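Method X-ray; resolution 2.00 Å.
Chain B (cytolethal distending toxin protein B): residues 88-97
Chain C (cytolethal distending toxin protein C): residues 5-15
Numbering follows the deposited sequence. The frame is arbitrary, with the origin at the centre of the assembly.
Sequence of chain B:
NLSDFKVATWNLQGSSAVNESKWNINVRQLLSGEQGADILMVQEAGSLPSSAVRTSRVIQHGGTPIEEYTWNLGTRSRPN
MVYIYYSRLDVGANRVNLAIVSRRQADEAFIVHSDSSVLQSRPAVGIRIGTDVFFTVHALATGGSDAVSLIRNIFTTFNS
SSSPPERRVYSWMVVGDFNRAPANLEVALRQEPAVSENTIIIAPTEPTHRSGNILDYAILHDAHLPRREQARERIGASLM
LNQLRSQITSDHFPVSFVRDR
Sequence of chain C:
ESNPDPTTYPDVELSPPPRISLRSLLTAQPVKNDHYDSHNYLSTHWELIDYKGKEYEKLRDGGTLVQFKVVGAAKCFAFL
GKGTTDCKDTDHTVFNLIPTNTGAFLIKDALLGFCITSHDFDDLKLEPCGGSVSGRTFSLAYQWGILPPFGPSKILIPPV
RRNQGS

Chain B 88-97: RLDVGANRVN
Chain C 5-15: DPTTYPDVELS

One buried carboxylate, that of Asp B90, organises both sides of this contact: it gathers three backbone amides of its own chain and two donors from chain C. Neither stretch forms regular helix or strand. Asp B90 (chi1 t, chi2 -6°; phi/psi -80/78) accepts from Ala B93 N at OD1 (2.9 Å), and its OD2 accepts from Arg B95 N (3.0 Å) and Val B96 N (2.8 Å), so the chain B loop curls around it. Across the interface, Thr C8 N reaches Asp B90 OD1 at 2.9 Å, nearly linear, and Thr C7 OG1 (chi1 t) donates to Asp B90 OD2 at 2.8 Å while accepting from Tyr C9 N at 3.1 Å. Thr C8 (chi1 m) returns a bond, its OG1 accepting from Gly B92 N at 2.9 Å. Glycine fits here because a CB would lie 2.3 Å from Pro C6 O; instead Gly B92 CA makes a CA-H...O contact with Pro C6 O at 3.3 Å. In register, Ala B93 CA and Thr C7 CA stand 4.3 Å apart, Val B96 CA and Tyr C9 CA 6.8 Å.

Arg B95 (chi p, t, t, 76°) loses the most area, 108 of 621 Å² in total. Its NH2 donates to Val C12 O at 2.8 Å and NH1 weakly to Glu C13 O at 3.3 Å, while Leu C14 CD1 covers one guanidinium face; water 2 links Arg B95 NE (3.0 Å) to Asp C5 N (2.5 Å).

A type I turn, Tyr C9 to Val C12, is closed by Val C12 N to Tyr C9 O at 3.0 Å. Tyr C9 (m, -75°) packs CD2 3.7 Å from Val B96 CG1 and CE2 3.7 Å from Leu B89 CB; Val B96 CG2 meets Val C12 CB at 3.8 Å. Water 1 joins Tyr C9 OH (3.0 Å) to Leu B89 O (2.8 Å).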

# COMPACT_ATOMS: atom_id res chain seq x y z
N ARG B 88 11.53 11.37 -15.04
CA ARG B 88 10.37 12.20 -15.34
C ARG B 88 10.11 12.23 -16.85
O ARG B 88 10.41 13.22 -17.53
CB ARG B 88 10.62 13.61 -14.80
CG ARG B 88 9.42 14.54 -14.86
CD ARG B 88 9.80 15.93 -14.37
NE ARG B 88 8.70 16.87 -14.58
CZ ARG B 88 8.43 17.48 -15.74
NH1 ARG B 88 9.20 17.27 -16.80
NH2 ARG B 88 7.38 18.28 -15.83
N LEU B 89 9.57 11.14 -17.36
CA LEU B 89 9.26 10.98 -18.78
C LEU B 89 8.14 11.87 -19.30
O LEU B 89 8.21 12.37 -20.43
CB LEU B 89 8.90 9.52 -19.06
CG LEU B 89 9.95 8.48 -18.68
CD1 LEU B 89 9.37 7.07 -18.82
CD2 LEU B 89 11.17 8.64 -19.55
N ASP B 90 7.11 12.06 -18.48
CA ASP B 90 5.93 12.84 -18.86
C ASP B 90 6.12 14.36 -18.76
O ASP B 90 5.63 15.00 -17.83
CB ASP B 90 4.74 12.40 -17.99
CG ASP B 90 3.41 12.88 -18.52
OD1 ASP B 90 3.39 13.64 -19.51
OD2 ASP B 90 2.36 12.47 -17.95
N VAL B 91 6.81 14.95 -19.73
CA VAL B 91 7.04 16.39 -19.70
C VAL B 91 5.75 17.13 -20.04
O VAL B 91 5.64 18.32 -19.80
CB VAL B 91 8.16 16.81 -20.69
CG1 VAL B 91 9.47 16.10 -20.32
CG2 VAL B 91 7.74 16.49 -22.12
N GLY B 92 4.78 16.43 -20.61
CA GLY B 92 3.52 17.06 -20.96
C GLY B 92 2.60 17.34 -19.78
O GLY B 92 2.12 18.47 -19.62
N ALA B 93 2.33 16.33 -18.96
CA ALA B 93 1.43 16.49 -17.81
C ALA B 93 2.04 16.09 -16.47
O ALA B 93 1.38 16.16 -15.43
CB ALA B 93 0.16 15.68 -18.05
N ASN B 94 3.29 15.67 -16.50
CA ASN B 94 4.00 15.27 -15.29
C ASN B 94 3.30 14.19 -14.46
O ASN B 94 3.33 14.23 -13.23
CB ASN B 94 4.27 16.49 -14.41
CG ASN B 94 5.28 16.20 -13.31
OD1 ASN B 94 6.20 15.40 -13.51
ND2 ASN B 94 5.11 16.83 -12.16
N ARG B 95 2.65 13.23 -15.11
CA ARG B 95 2.05 12.18 -14.32
C ARG B 95 2.56 10.78 -14.71
O ARG B 95 2.79 9.95 -13.83
CB ARG B 95 0.51 12.27 -14.35
CG ARG B 95 -0.19 12.05 -15.67
CD ARG B 95 -1.69 12.31 -15.49
NE ARG B 95 -2.42 12.15 -16.75
CZ ARG B 95 -2.72 10.98 -17.29
NH1 ARG B 95 -2.37 9.84 -16.70
NH2 ARG B 95 -3.37 10.94 -18.45
N VAL B 96 2.80 10.53 -15.99
CA VAL B 96 3.27 9.22 -16.38
C VAL B 96 4.80 9.12 -16.27
O VAL B 96 5.52 9.05 -17.27
CB VAL B 96 2.76 8.86 -17.79
CG1 VAL B 96 3.19 7.43 -18.15
CG2 VAL B 96 1.22 8.95 -17.81
N ASN B 97 5.27 9.09 -15.02
CA ASN B 97 6.69 9.03 -14.69
C ASN B 97 7.06 7.71 -14.00
O ASN B 97 6.21 7.06 -13.39
CB ASN B 97 7.07 10.20 -13.78
CG ASN B 97 6.78 11.55 -14.41
OD1 ASN B 97 7.05 11.75 -15.59
ND2 ASN B 97 6.23 12.49 -13.64
N ASP C 5 -5.27 16.03 -19.13
CA ASP C 5 -4.32 17.08 -19.61
C ASP C 5 -3.49 16.59 -20.79
O ASP C 5 -3.64 15.46 -21.25
CB ASP C 5 -3.42 17.54 -18.46
CG ASP C 5 -3.99 18.74 -17.72
OD1 ASP C 5 -5.06 19.25 -18.15
OD2 ASP C 5 -3.37 19.16 -16.72
N PRO C 6 -2.57 17.44 -21.29
CA PRO C 6 -1.75 17.05 -22.44
C PRO C 6 -0.57 16.16 -22.07
O PRO C 6 0.58 16.54 -22.29
CB PRO C 6 -1.31 18.40 -22.99
CG PRO C 6 -1.02 19.15 -21.75
CD PRO C 6 -2.22 18.81 -20.85
N THR C 7 -0.85 14.98 -21.54
CA THR C 7 0.23 14.08 -21.17
C THR C 7 1.00 13.60 -22.40
O THR C 7 0.45 13.48 -23.49
CB THR C 7 -0.30 12.82 -20.42
OG1 THR C 7 0.78 11.92 -20.20
CG2 THR C 7 -1.37 12.12 -21.23
N THR C 8 2.28 13.33 -22.19
CA THR C 8 3.18 12.85 -23.24
C THR C 8 2.78 11.42 -23.62
O THR C 8 3.12 10.94 -24.69
CB THR C 8 4.65 12.87 -22.73
OG1 THR C 8 5.04 14.23 -22.49
CG2 THR C 8 5.62 12.23 -23.73
N TYR C 9 2.02 10.76 -22.76
CA TYR C 9 1.62 9.38 -23.00
C TYR C 9 0.12 9.19 -22.98
O TYR C 9 -0.45 8.70 -22.00
CB TYR C 9 2.28 8.48 -21.96
CG TYR C 9 3.79 8.53 -22.03
CD1 TYR C 9 4.49 7.88 -23.05
CD2 TYR C 9 4.51 9.28 -21.10
CE1 TYR C 9 5.87 7.98 -23.14
CE2 TYR C 9 5.88 9.39 -21.18
CZ TYR C 9 6.56 8.74 -22.20
OH TYR C 9 7.93 8.88 -22.28
N PRO C 10 -0.55 9.55 -24.08
CA PRO C 10 -2.01 9.43 -24.16
C PRO C 10 -2.62 8.03 -24.06
O PRO C 10 -3.84 7.90 -24.00
CB PRO C 10 -2.34 10.12 -25.49
CG PRO C 10 -1.11 9.86 -26.31
CD PRO C 10 -0.01 10.12 -25.33
N ASP C 11 -1.80 6.98 -24.04
CA ASP C 11 -2.37 5.65 -23.89
C ASP C 11 -2.77 5.46 -22.43
O ASP C 11 -3.52 4.55 -22.10
CB ASP C 11 -1.38 4.54 -24.31
CG ASP C 11 -0.17 4.44 -23.38
OD1 ASP C 11 0.56 5.44 -23.24
OD2 ASP C 11 0.06 3.35 -22.79
N VAL C 12 -2.28 6.34 -21.57
CA VAL C 12 -2.58 6.24 -20.14
C VAL C 12 -3.70 7.17 -19.72
O VAL C 12 -3.54 8.40 -19.72
CB VAL C 12 -1.34 6.59 -19.27
CG1 VAL C 12 -1.68 6.42 -17.79
CG2 VAL C 12 -0.15 5.70 -19.64
N GLU C 13 -4.84 6.60 -19.36
CA GLU C 13 -5.96 7.43 -18.94
C GLU C 13 -5.69 8.14 -17.61
O GLU C 13 -4.86 7.72 -16.81
CB GLU C 13 -7.23 6.59 -18.80
CG GLU C 13 -7.98 6.36 -20.11
CD GLU C 13 -9.49 6.27 -19.89
OE1 GLU C 13 -10.23 7.19 -20.33
OE2 GLU C 13 -9.91 5.27 -19.27
N LEU C 14 -6.39 9.25 -17.41
CA LEU C 14 -6.30 10.03 -16.18
C LEU C 14 -7.24 9.34 -15.18
O LEU C 14 -8.40 9.07 -15.52
CB LEU C 14 -6.80 11.45 -16.45
CG LEU C 14 -6.85 12.45 -15.28
CD1 LEU C 14 -5.43 12.81 -14.84
CD2 LEU C 14 -7.58 13.72 -15.72
N SER C 15 -6.75 9.06 -13.98
CA SER C 15 -7.55 8.41 -12.93
C SER C 15 -8.17 9.44 -11.99
O SER C 15 -7.50 10.39 -11.58
CB SER C 15 -6.69 7.48 -12.07
OG SER C 15 -6.29 6.32 -12.78
O HOH W 1 9.46 11.38 -22.69
O HOH W 2 -3.42 14.48 -18.35